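Local coordinates for Nitrate/nitrite binding protein NrtA (Synechocystis sp., PDB 2G29), which binds nitrate as the substrate-binding protein of the NrtABCD ABC transporter, which takes up nitrate and probably also nitrite, at residues A[52-57]-A[276-281]; A[262-267]-A[321-326]; A[132-137]-A[204-209]; A[148-151]-A[155-158]; A[396-399]-A[405-408]. All coordinates share one frame; numbering follows the deposited sequence.

Contact 1: A[52-57]-A[276-281]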
# COMPACT_ATOMS: atom_id res chain seq x y z
N LYS A 52 -14.61 -7.18 -10.05
CA LYS A 52 -15.99 -6.80 -10.39
C LYS A 52 -16.12 -6.74 -11.93
O LYS A 52 -16.94 -7.44 -12.51
CB LYS A 52 -16.35 -5.43 -9.79
CG LYS A 52 -17.81 -5.00 -10.03
CD LYS A 52 -18.77 -5.90 -9.28
CE LYS A 52 -20.20 -5.41 -9.39
NZ LYS A 52 -21.12 -6.26 -8.55
N GLU A 53 -15.28 -5.94 -12.58
CA GLU A 53 -15.37 -5.77 -14.04
C GLU A 53 -15.24 -7.03 -14.88
O GLU A 53 -15.88 -7.13 -15.94
CB GLU A 53 -14.32 -4.76 -14.51
CG GLU A 53 -14.65 -3.30 -14.17
CD GLU A 53 -15.59 -2.65 -15.18
OE1 GLU A 53 -15.94 -1.47 -14.97
OE2 GLU A 53 -15.99 -3.29 -16.17
N LYS A 54 -14.42 -7.99 -14.44
CA LYS A 54 -14.22 -9.21 -15.22
C LYS A 54 -15.01 -10.38 -14.67
O LYS A 54 -14.76 -11.53 -15.05
CB LYS A 54 -12.73 -9.56 -15.33
CG LYS A 54 -11.85 -8.45 -15.90
CD LYS A 54 -12.29 -7.99 -17.28
CE LYS A 54 -12.10 -9.11 -18.29
NZ LYS A 54 -12.44 -8.72 -19.72
N GLY A 55 -15.95 -10.07 -13.78
CA GLY A 55 -16.85 -11.07 -13.21
C GLY A 55 -16.31 -12.11 -12.25
O GLY A 55 -16.93 -13.15 -12.03
N PHE A 56 -15.16 -11.85 -11.64
CA PHE A 56 -14.62 -12.84 -10.72
C PHE A 56 -15.49 -12.98 -9.45
O PHE A 56 -15.68 -14.11 -8.95
CB PHE A 56 -13.17 -12.51 -10.38
CG PHE A 56 -12.22 -12.74 -11.53
CD1 PHE A 56 -11.57 -11.67 -12.14
CD2 PHE A 56 -11.98 -14.02 -11.99
CE1 PHE A 56 -10.70 -11.88 -13.21
CE2 PHE A 56 -11.12 -14.24 -13.06
CZ PHE A 56 -10.47 -13.17 -13.67
N TYR A 57 -16.04 -11.89 -8.90
CA TYR A 57 -16.89 -12.06 -7.72
C TYR A 57 -18.10 -12.91 -8.04
O TYR A 57 -18.52 -13.77 -7.25
CB TYR A 57 -17.41 -10.72 -7.15
CG TYR A 57 -16.37 -9.75 -6.65
CD1 TYR A 57 -16.28 -8.47 -7.20
CD2 TYR A 57 -15.50 -10.09 -5.61
CE1 TYR A 57 -15.34 -7.55 -6.73
CE2 TYR A 57 -14.56 -9.17 -5.13
CZ TYR A 57 -14.49 -7.90 -5.71
OH TYR A 57 -13.50 -7.00 -5.28
N LYS A 276 -2.23 -5.84 -19.17
CA LYS A 276 -1.98 -4.51 -18.61
C LYS A 276 -2.70 -3.39 -19.36
O LYS A 276 -3.21 -2.46 -18.75
CB LYS A 276 -0.48 -4.22 -18.56
CG LYS A 276 0.31 -5.12 -17.60
CD LYS A 276 -0.12 -4.91 -16.13
CE LYS A 276 0.72 -5.77 -15.14
NZ LYS A 276 2.20 -5.48 -15.13
N GLU A 277 -2.77 -3.47 -20.69
CA GLU A 277 -3.46 -2.43 -21.45
C GLU A 277 -4.93 -2.36 -21.05
O GLU A 277 -5.47 -1.30 -20.70
CB GLU A 277 -3.30 -2.73 -22.95
CG GLU A 277 -1.85 -2.81 -23.40
CD GLU A 277 -1.65 -3.58 -24.68
OE1 GLU A 277 -1.89 -4.82 -24.71
OE2 GLU A 277 -1.22 -2.95 -25.68
N GLU A 278 -5.60 -3.51 -21.10
CA GLU A 278 -6.99 -3.57 -20.74
C GLU A 278 -7.21 -3.14 -19.29
O GLU A 278 -8.15 -2.40 -19.01
CB GLU A 278 -7.53 -4.98 -20.97
CG GLU A 278 -9.03 -5.01 -20.87
CD GLU A 278 -9.64 -6.42 -20.98
OE1 GLU A 278 -8.93 -7.36 -21.37
OE2 GLU A 278 -10.83 -6.53 -20.67
N MET A 279 -6.34 -3.58 -18.39
CA MET A 279 -6.48 -3.19 -16.98
C MET A 279 -6.49 -1.67 -16.85
O MET A 279 -7.35 -1.11 -16.20
CB MET A 279 -5.31 -3.75 -16.18
CG MET A 279 -5.41 -3.46 -14.69
SD MET A 279 -4.00 -4.04 -13.76
CE MET A 279 -2.83 -2.73 -14.11
N CYS A 280 -5.54 -1.02 -17.49
CA CYS A 280 -5.43 0.42 -17.40
C CYS A 280 -6.57 1.14 -18.11
O CYS A 280 -6.96 2.24 -17.69
CB CYS A 280 -4.06 0.85 -17.91
SG CYS A 280 -2.72 0.31 -16.76
N GLN A 281 -7.08 0.58 -19.21
CA GLN A 281 -8.25 1.23 -19.85
C GLN A 281 -9.42 1.23 -18.87
O GLN A 281 -10.16 2.20 -18.75
CB GLN A 281 -8.70 0.47 -21.09
CG GLN A 281 -7.71 0.52 -22.22
CD GLN A 281 -8.23 -0.32 -23.38
OE1 GLN A 281 -8.71 -1.43 -23.18
NE2 GLN A 281 -8.13 0.22 -24.59
O HOH W 1 -10.19 -9.46 -21.86
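Lys54 meets Glu278 at the surface, just where the chain leaves helix 46-53. Its CG lies beside the backbone N (chi1 -55°), and two further bends at chi2 and chi3 curl the chain before the last bond straightens and delivers the ammonium group. Glu278 comes from the opposite direction, extended beyond CG. Lys54 NZ binds Glu278 OE2 at 2.9 Å in a hydrogen-bonded salt bridge, on the syn side of the oxygen and 18° out of the carboxylate plane. A water closes a ring beside it: it accepts from Lys54 NZ at 3.2 Å and donates to Glu278 OE1 at 2.5 Å, so both carboxylate oxygens are engaged. A glutamine at Glu278 would probably leave the Lys54 ammonium without its opposite charge. Next, Gly55, with positive phi (70°), gives its N to Lys52 O at 3.1 Å and occupies the N-cap position of helix 56-59. Phe56 and Tyr57 then turn to helix 253-271, which Glu278 also touches, at Trp269. A water-bridged ion pair thus joins the turn between helices 46-53 and 56-59 to helix 276-284 at the surface of a type 2 periplasmic binding-protein fold.

Contact 2: A[262-267]-A[321-326]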
# COMPACT_ATOMS: atom_id res chain seq x y z
N ALA A 262 -11.97 -14.87 -5.54
CA ALA A 262 -12.22 -13.93 -6.63
C ALA A 262 -11.08 -12.93 -6.72
O ALA A 262 -10.61 -12.62 -7.82
CB ALA A 262 -13.52 -13.21 -6.41
N VAL A 263 -10.62 -12.43 -5.57
CA VAL A 263 -9.51 -11.47 -5.58
C VAL A 263 -8.20 -12.11 -6.10
O VAL A 263 -7.44 -11.50 -6.83
CB VAL A 263 -9.30 -10.86 -4.17
CG1 VAL A 263 -7.98 -10.08 -4.08
CG2 VAL A 263 -10.47 -9.89 -3.86
N MET A 264 -7.93 -13.36 -5.72
CA MET A 264 -6.74 -14.04 -6.19
C MET A 264 -6.76 -14.22 -7.72
O MET A 264 -5.74 -14.04 -8.39
CB MET A 264 -6.66 -15.43 -5.57
CG MET A 264 -6.27 -15.42 -4.15
SD MET A 264 -6.24 -17.12 -3.51
CE MET A 264 -5.75 -16.74 -1.95
N GLU A 265 -7.91 -14.62 -8.26
CA GLU A 265 -7.97 -14.78 -9.71
C GLU A 265 -7.81 -13.41 -10.37
O GLU A 265 -7.15 -13.31 -11.38
CB GLU A 265 -9.29 -15.41 -10.14
CG GLU A 265 -9.40 -16.89 -9.79
CD GLU A 265 -10.02 -17.67 -10.94
OE1 GLU A 265 -11.18 -17.39 -11.28
OE2 GLU A 265 -9.33 -18.55 -11.50
N ALA A 266 -8.38 -12.37 -9.77
CA ALA A 266 -8.22 -11.04 -10.37
C ALA A 266 -6.76 -10.63 -10.30
O ALA A 266 -6.24 -9.95 -11.21
CB ALA A 266 -9.11 -10.02 -9.66
N GLN A 267 -6.07 -10.99 -9.22
CA GLN A 267 -4.65 -10.67 -9.11
C GLN A 267 -3.83 -11.35 -10.21
O GLN A 267 -2.93 -10.76 -10.78
CB GLN A 267 -4.09 -11.09 -7.75
CG GLN A 267 -4.49 -10.16 -6.61
CD GLN A 267 -3.95 -10.65 -5.29
OE1 GLN A 267 -4.24 -11.77 -4.87
NE2 GLN A 267 -3.16 -9.80 -4.61
N LYS A 321 3.50 -5.61 -8.51
CA LYS A 321 3.27 -7.03 -8.76
C LYS A 321 2.11 -7.45 -7.88
O LYS A 321 2.05 -7.07 -6.70
CB LYS A 321 4.51 -7.85 -8.42
CG LYS A 321 5.71 -7.59 -9.28
CD LYS A 321 6.94 -8.21 -8.61
CE LYS A 321 8.21 -7.96 -9.44
NZ LYS A 321 9.44 -8.45 -8.77
N TYR A 322 1.22 -8.27 -8.44
CA TYR A 322 0.02 -8.74 -7.76
C TYR A 322 0.01 -10.24 -7.55
O TYR A 322 -0.84 -10.74 -6.86
CB TYR A 322 -1.26 -8.37 -8.56
CG TYR A 322 -1.28 -6.92 -9.00
CD1 TYR A 322 -1.13 -6.58 -10.36
CD2 TYR A 322 -1.36 -5.88 -8.07
CE1 TYR A 322 -1.03 -5.25 -10.76
CE2 TYR A 322 -1.27 -4.56 -8.47
CZ TYR A 322 -1.10 -4.24 -9.82
OH TYR A 322 -0.95 -2.94 -10.23
N TRP A 323 0.95 -10.95 -8.15
CA TRP A 323 0.95 -12.40 -8.02
C TRP A 323 2.34 -13.01 -8.10
O TRP A 323 2.70 -13.82 -7.26
CB TRP A 323 0.06 -13.01 -9.09
CG TRP A 323 -0.23 -14.44 -8.81
CD1 TRP A 323 0.30 -15.54 -9.45
CD2 TRP A 323 -1.14 -14.94 -7.85
NE1 TRP A 323 -0.24 -16.69 -8.94
CE2 TRP A 323 -1.13 -16.35 -7.95
CE3 TRP A 323 -1.97 -14.33 -6.90
CZ2 TRP A 323 -1.91 -17.15 -7.15
CZ3 TRP A 323 -2.74 -15.12 -6.11
CH2 TRP A 323 -2.71 -16.52 -6.22
N VAL A 324 3.14 -12.61 -9.09
CA VAL A 324 4.49 -13.17 -9.23
C VAL A 324 5.33 -12.88 -7.98
O VAL A 324 5.09 -11.89 -7.26
CB VAL A 324 5.23 -12.59 -10.49
CG1 VAL A 324 5.51 -11.13 -10.33
CG2 VAL A 324 6.55 -13.33 -10.74
N ASP A 325 6.31 -13.75 -7.70
CA ASP A 325 7.18 -13.58 -6.55
C ASP A 325 6.38 -13.58 -5.24
O ASP A 325 6.69 -12.82 -4.31
CB ASP A 325 8.04 -12.30 -6.70
CG ASP A 325 8.87 -12.32 -7.98
OD1 ASP A 325 9.45 -13.39 -8.28
OD2 ASP A 325 8.95 -11.29 -8.69
N ASN A 326 5.35 -14.44 -5.17
CA ASN A 326 4.52 -14.60 -3.97
C ASN A 326 3.89 -13.30 -3.48
O ASN A 326 3.51 -13.19 -2.31
CB ASN A 326 5.35 -15.21 -2.84
CG ASN A 326 6.02 -16.52 -3.25
OD1 ASN A 326 7.24 -16.63 -3.19
ND2 ASN A 326 5.23 -17.49 -3.66
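Tyr322 meets Gln267 through its backbone oxygen and its CB. Tyr322 O lies 3.4 Å from Gln267 CB, and the two CB atoms are 4.0 Å apart. Gln267 NE2 also comes within 3.4 Å of Tyr322 O, but the angle is poor and no bond forms; the Gln267 amide is held instead by the carbonyls of Arg120 and Leu121 on NE2 and by Ser328 OG on OE1. The Tyr322 ring leads away from the helix, its hydroxyl bonded to Gln320, and the Tyr322 side chain is about 8 Å from those of the nitrate-binding residues Gln126 and Lys240. The loop 321-326 joins the flank of helix 253-271 and lies near these residues of the C-clamp protein. Trp323 follows, with CG anti to the backbone N (chi1 -167°), which swings the indole onto that helix. Trp323 CZ3 lies 4.0 Å from Met264 CB, while Gln267 OE1 sits at the ring's edge, 3.9 Å from Trp323 CZ3, with amide and indole planes 73° apart. Trp367 of helix 364-373 touches both Met264 and Trp323. Asp325 OD2 turns back to Lys321 NZ in a 2.9 Å salt bridge; Asp236 and Glu317 pair with the same ammonium.

Contact 3: A[132-137]-A[204-209]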
# COMPACT_ATOMS: atom_id res chain seq x y z
N ASN A 132 9.30 21.15 -7.85
CA ASN A 132 10.25 21.67 -8.82
C ASN A 132 11.37 22.51 -8.22
O ASN A 132 12.43 22.69 -8.85
CB ASN A 132 9.54 22.50 -9.87
CG ASN A 132 8.66 21.67 -10.74
OD1 ASN A 132 8.97 20.51 -11.00
ND2 ASN A 132 7.56 22.25 -11.22
N ASN A 133 11.17 23.02 -7.01
CA ASN A 133 12.23 23.82 -6.39
C ASN A 133 13.46 22.98 -6.08
O ASN A 133 14.51 23.53 -5.72
CB ASN A 133 11.74 24.48 -5.11
CG ASN A 133 10.77 25.60 -5.38
OD1 ASN A 133 10.77 26.17 -6.47
ND2 ASN A 133 9.95 25.94 -4.40
N TYR A 134 13.37 21.66 -6.23
CA TYR A 134 14.50 20.79 -5.93
C TYR A 134 15.12 20.19 -7.17
O TYR A 134 16.00 19.32 -7.09
CB TYR A 134 14.04 19.67 -4.98
CG TYR A 134 13.54 20.21 -3.68
CD1 TYR A 134 12.20 20.52 -3.49
CD2 TYR A 134 14.44 20.50 -2.65
CE1 TYR A 134 11.75 21.11 -2.33
CE2 TYR A 134 14.02 21.09 -1.49
CZ TYR A 134 12.69 21.40 -1.32
OH TYR A 134 12.31 22.05 -0.19
N LYS A 135 14.69 20.68 -8.32
CA LYS A 135 15.21 20.13 -9.57
C LYS A 135 16.73 20.19 -9.73
O LYS A 135 17.32 19.23 -10.19
CB LYS A 135 14.52 20.78 -10.78
CG LYS A 135 13.16 20.14 -11.10
CD LYS A 135 12.64 20.60 -12.46
CE LYS A 135 11.39 19.84 -12.90
NZ LYS A 135 10.99 20.21 -14.29
N ASP A 136 17.36 21.28 -9.32
CA ASP A 136 18.81 21.38 -9.49
C ASP A 136 19.60 20.33 -8.72
O ASP A 136 20.71 19.96 -9.12
CB ASP A 136 19.27 22.80 -9.14
CG ASP A 136 18.57 23.86 -9.98
OD1 ASP A 136 18.50 23.68 -11.22
OD2 ASP A 136 18.07 24.88 -9.42
N LEU A 137 19.02 19.83 -7.61
CA LEU A 137 19.68 18.84 -6.76
C LEU A 137 19.65 17.42 -7.30
O LEU A 137 20.41 16.55 -6.82
CB LEU A 137 19.06 18.86 -5.35
CG LEU A 137 19.19 20.16 -4.57
CD1 LEU A 137 18.47 20.07 -3.22
CD2 LEU A 137 20.67 20.45 -4.34
N ALA A 204 1.96 22.99 -0.99
CA ALA A 204 1.56 22.63 0.35
C ALA A 204 2.63 21.78 1.05
O ALA A 204 2.56 21.57 2.26
CB ALA A 204 0.23 21.85 0.31
N MET A 205 3.57 21.24 0.27
CA MET A 205 4.63 20.42 0.84
C MET A 205 5.83 20.40 -0.12
O MET A 205 5.68 20.66 -1.30
CB MET A 205 4.17 18.96 1.07
CG MET A 205 3.80 18.17 -0.19
SD MET A 205 2.25 18.67 -0.99
CE MET A 205 1.83 17.10 -1.89
N GLU A 206 7.00 20.06 0.40
CA GLU A 206 8.25 20.01 -0.36
C GLU A 206 8.45 18.69 -1.07
O GLU A 206 9.08 18.62 -2.14
CB GLU A 206 9.47 20.17 0.57
CG GLU A 206 9.44 21.40 1.46
CD GLU A 206 9.20 22.68 0.68
OE1 GLU A 206 8.24 23.40 1.04
OE2 GLU A 206 9.93 22.93 -0.29
N SER A 207 7.90 17.64 -0.46
CA SER A 207 8.07 16.27 -0.97
C SER A 207 6.84 15.47 -0.56
O SER A 207 6.14 15.86 0.38
CB SER A 207 9.34 15.64 -0.32
OG SER A 207 9.60 14.33 -0.78
N PHE A 208 6.59 14.36 -1.24
CA PHE A 208 5.45 13.53 -0.90
C PHE A 208 5.61 12.10 -1.37
O PHE A 208 6.35 11.82 -2.33
CB PHE A 208 4.13 14.14 -1.44
CG PHE A 208 4.03 14.25 -2.96
CD1 PHE A 208 3.26 13.32 -3.67
CD2 PHE A 208 4.59 15.33 -3.66
CE1 PHE A 208 3.04 13.50 -5.06
CE2 PHE A 208 4.38 15.49 -5.03
CZ PHE A 208 3.59 14.56 -5.74
N CYS A 209 4.89 11.19 -0.73
CA CYS A 209 4.94 9.78 -1.08
C CYS A 209 3.51 9.31 -1.26
O CYS A 209 2.67 9.53 -0.37
CB CYS A 209 5.64 9.01 0.04
SG CYS A 209 5.85 7.26 -0.34
O HOH W 2 8.68 23.50 -2.61
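Tyr134 and Glu206 meet in a single short hydrogen bond, Tyr134 OH donating to Glu206 OE2 at 2.5 Å. The glutamate is folded to receive it: CG lies beside the backbone N (chi1 -54°) and chi2 bends the same way, which curls the chain round the phenol. Glu206 CG is consequently 3.4 Å from Tyr134 OH. The tyrosine ring extends from a 3-10 turn with CG beside its own N, and Glu206 OE2 sits at the ring's edge, near its plane, 3.3 Å from Tyr134 CE1. Ring and carboxylate stand 72° apart; the hydroxyl approaches OE2 on the anti side, 25° out of the carboxylate plane. A water 2.7 Å from Glu206 OE2 also takes a weak bond from Asn133 ND2. Both touching residues are buried; a phenylalanine in place of Tyr134 has no hydroxyl, which would probably leave Glu206 OE2 with one donor fewer and the bent carboxylate freer to turn. Around the pair, Tyr134 rests on Leu146 and Ala149 of helix 146-151, and Tyr225 OH bonds to its carbonyl. The Glu206 backbone pairs with Gly131 and Lys157, leading into strand 207-211, which runs between strands 126-130 and 157-160.

Contact 4: A[148-151]-A[155-158]; sequences EAFA and DPKV
The Phe150 ring is met obliquely by Val158 CG1, 4.0 Å from its CE1, and by Pro156 CB, also at a slant; neither sits squarely on a face or at an edge. Glu206 CB and Tyr134 OH also approach the ring, at CE2 and CD2, so residues from several parts of the chain gather round it. Its twist explains the fit: chi2 of -171° brings CA nearly into the ring plane and carries the CD1 and CE1 side outward to the valine. Nearer the backbone, Pro156 CG lies 4.1 Å from Phe150 CB and 3.7 Å from Phe150 O, so the pyrrolidine packs beside the backbone of Phe150 in helix 146-151. The motif is a tight helix-to-strand connection: three residues link Ala151 to Asp155, whose left-handed backbone (phi 40°) turns the chain into strand 157-160, which lies between 187-190 and 207-211 in a five-stranded mixed sheet. Pro156 already pairs through its backbone with Ser187 next door. Val158 holds CG1 beside its own N (chi1 -57°) and crosses the phenylalanine at about a right angle. Ile171 and Leu175 of helix 166-177 also touch Val158, whose side chain is about 10 Å from that of the nitrate-binding residue His167.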
# COMPACT_ATOMS: atom_id res chain seq x y z
N GLU A 148 20.30 20.63 3.69
CA GLU A 148 20.59 22.05 3.55
C GLU A 148 19.47 22.79 2.81
O GLU A 148 19.20 23.97 3.08
CB GLU A 148 21.90 22.27 2.80
CG GLU A 148 23.16 21.86 3.55
CD GLU A 148 24.41 22.47 2.92
OE1 GLU A 148 24.50 22.52 1.67
OE2 GLU A 148 25.32 22.89 3.68
N ALA A 149 18.81 22.12 1.87
CA ALA A 149 17.74 22.78 1.11
C ALA A 149 16.50 23.02 1.97
O ALA A 149 15.86 24.08 1.87
CB ALA A 149 17.38 21.94 -0.13
N PHE A 150 16.13 22.03 2.79
CA PHE A 150 14.97 22.17 3.66
C PHE A 150 15.21 23.30 4.68
O PHE A 150 14.26 23.95 5.13
CB PHE A 150 14.70 20.86 4.40
CG PHE A 150 13.87 19.86 3.62
CD1 PHE A 150 13.39 18.72 4.26
CD2 PHE A 150 13.59 20.04 2.27
CE1 PHE A 150 12.64 17.77 3.58
CE2 PHE A 150 12.82 19.08 1.57
CZ PHE A 150 12.36 17.97 2.22
N ALA A 151 16.47 23.52 5.04
CA ALA A 151 16.80 24.56 6.00
C ALA A 151 16.40 25.96 5.50
O ALA A 151 16.17 26.89 6.30
CB ALA A 151 18.29 24.53 6.32
N ASP A 155 9.45 25.76 8.39
CA ASP A 155 8.64 24.57 8.70
C ASP A 155 8.25 23.77 7.47
O ASP A 155 7.06 23.67 7.11
CB ASP A 155 7.42 25.00 9.50
CG ASP A 155 7.81 25.68 10.78
OD1 ASP A 155 8.62 25.09 11.52
OD2 ASP A 155 7.34 26.81 11.05
N PRO A 156 9.25 23.17 6.81
CA PRO A 156 9.01 22.37 5.61
C PRO A 156 8.15 21.16 5.93
O PRO A 156 8.37 20.47 6.94
CB PRO A 156 10.41 21.98 5.13
CG PRO A 156 11.28 22.07 6.36
CD PRO A 156 10.69 23.21 7.16
N LYS A 157 7.19 20.90 5.07
CA LYS A 157 6.31 19.76 5.26
C LYS A 157 6.57 18.70 4.20
O LYS A 157 6.95 19.00 3.07
CB LYS A 157 4.84 20.19 5.13
CG LYS A 157 4.36 21.34 6.02
CD LYS A 157 4.56 21.03 7.49
CE LYS A 157 3.93 22.08 8.39
NZ LYS A 157 4.12 21.76 9.85
N VAL A 158 6.38 17.45 4.58
CA VAL A 158 6.45 16.39 3.58
C VAL A 158 5.10 15.66 3.72
O VAL A 158 4.61 15.42 4.85
CB VAL A 158 7.62 15.42 3.79
CG1 VAL A 158 8.94 16.21 3.80
CG2 VAL A 158 7.45 14.66 5.04

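Contact 5: A[396-399]-A[405-408]; sequences ITFD and AYLD
Phe398 and Tyr406 make a T-shaped aromatic pair that packs the short strand 397-398 against helix 403-408, near the C-terminal end of the modelled chain. Phe398 presents its edge: the ring planes stand at 89°, the centroids lie 5.4 Å apart, and Phe398 CD1 points over one face of Tyr406, 3.7 Å from its CG. Both rings swing the same way from their backbones, each with CG anti to its N (chi1 175° for Phe398, 163° for Tyr406), which throws the tyrosine ring out from the helix and across the strand. There it meets two more groups. Thr397 O lies at the ring's edge, near its plane, 3.4 Å from Tyr406 CD1, so a carbonyl oxygen faces the ring's rim. Ile396 comes in obliquely, its CG2 methyl close to Tyr406 CD1 and 3.6 Å from Tyr406 CE1. The tyrosine hydroxyl is bonded to Glu341 of helix 332-344. Trp337 from the same helix meets both rings, edge-to-face with Phe398, and Thr340 touches them too; Tyr173 of helix 166-177 reaches Ile396 and Tyr406. Strand 397-398 pairs antiparallel with 390-391, through backbone bonding of Phe398 with Glu390. The arrangement is a two-stranded hairpin followed by a short helix, folded back on itself round an aromatic cluster completed by Trp337.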
# COMPACT_ATOMS: atom_id res chain seq x y z
N ILE A 396 20.58 -1.66 5.72
CA ILE A 396 20.04 -2.02 7.03
C ILE A 396 19.17 -3.24 6.79
O ILE A 396 18.45 -3.31 5.78
CB ILE A 396 19.18 -0.90 7.62
CG1 ILE A 396 20.05 0.27 8.08
CG2 ILE A 396 18.28 -1.47 8.71
CD1 ILE A 396 19.31 1.49 8.44
N THR A 397 19.26 -4.20 7.69
CA THR A 397 18.53 -5.44 7.55
C THR A 397 17.55 -5.67 8.69
O THR A 397 17.78 -5.25 9.82
CB THR A 397 19.53 -6.65 7.47
OG1 THR A 397 20.05 -6.77 6.13
CG2 THR A 397 18.85 -7.91 7.94
N PHE A 398 16.43 -6.31 8.37
CA PHE A 398 15.40 -6.67 9.36
C PHE A 398 15.31 -8.18 9.43
O PHE A 398 14.92 -8.83 8.44
CB PHE A 398 14.01 -6.13 8.94
CG PHE A 398 12.87 -6.55 9.85
CD1 PHE A 398 12.73 -6.00 11.15
CD2 PHE A 398 11.91 -7.49 9.41
CE1 PHE A 398 11.67 -6.38 11.97
CE2 PHE A 398 10.84 -7.86 10.24
CZ PHE A 398 10.72 -7.31 11.52
N ASP A 399 15.68 -8.72 10.59
CA ASP A 399 15.62 -10.15 10.82
C ASP A 399 14.38 -10.30 11.66
O ASP A 399 14.33 -9.84 12.79
CB ASP A 399 16.85 -10.61 11.60
CG ASP A 399 16.83 -12.08 11.93
OD1 ASP A 399 15.80 -12.76 11.76
OD2 ASP A 399 17.92 -12.56 12.39
N ALA A 405 16.91 -5.77 17.42
CA ALA A 405 18.23 -5.52 16.84
C ALA A 405 18.09 -4.59 15.62
O ALA A 405 18.97 -3.78 15.36
CB ALA A 405 18.90 -6.84 16.44
N TYR A 406 17.00 -4.74 14.88
CA TYR A 406 16.75 -3.86 13.75
C TYR A 406 16.62 -2.42 14.28
O TYR A 406 17.26 -1.51 13.78
CB TYR A 406 15.46 -4.29 13.04
CG TYR A 406 14.90 -3.23 12.13
CD1 TYR A 406 15.46 -2.99 10.87
CD2 TYR A 406 13.80 -2.46 12.52
CE1 TYR A 406 14.92 -2.01 10.02
CE2 TYR A 406 13.26 -1.48 11.69
CZ TYR A 406 13.81 -1.25 10.44
OH TYR A 406 13.29 -0.30 9.60
N LEU A 407 15.78 -2.19 15.29
CA LEU A 407 15.63 -0.84 15.81
C LEU A 407 16.96 -0.31 16.36
O LEU A 407 17.28 0.89 16.19
CB LEU A 407 14.56 -0.80 16.91
CG LEU A 407 13.12 -1.12 16.51
CD1 LEU A 407 12.28 -1.26 17.79
CD2 LEU A 407 12.57 0.01 15.66
N ASP A 408 17.74 -1.19 17.00
CA ASP A 408 19.01 -0.75 17.56
C ASP A 408 19.98 -0.31 16.48
O ASP A 408 20.88 0.50 16.74
CB ASP A 408 19.65 -1.86 18.42
CG ASP A 408 18.89 -2.15 19.70
OD1 ASP A 408 18.04 -1.33 20.10
OD2 ASP A 408 19.15 -3.22 20.32

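From the N terminus, contact 1 opens first, at 52-57, and closes only at 276-281, spanning 218 residues. Inside that loop lies contact 3, from 132-137 to 204-209, and nested within it the short-range contact 4. These two touch and serve neighbouring strands, 207-211 and 157-160, of one five-stranded sheet. Contact 2 opens at 262-267, before contact 1 has closed, and ends at 321-326, so the two cross; they also touch, through Phe56 and Tyr57 against helix 253-271. Contact 5 follows in series, a local closure near the C terminus. Contacts 1 and 2 lie about 34 Å, centre to centre, from contact 3, and contact 2 lies on the opposite side of the chain's centre from it.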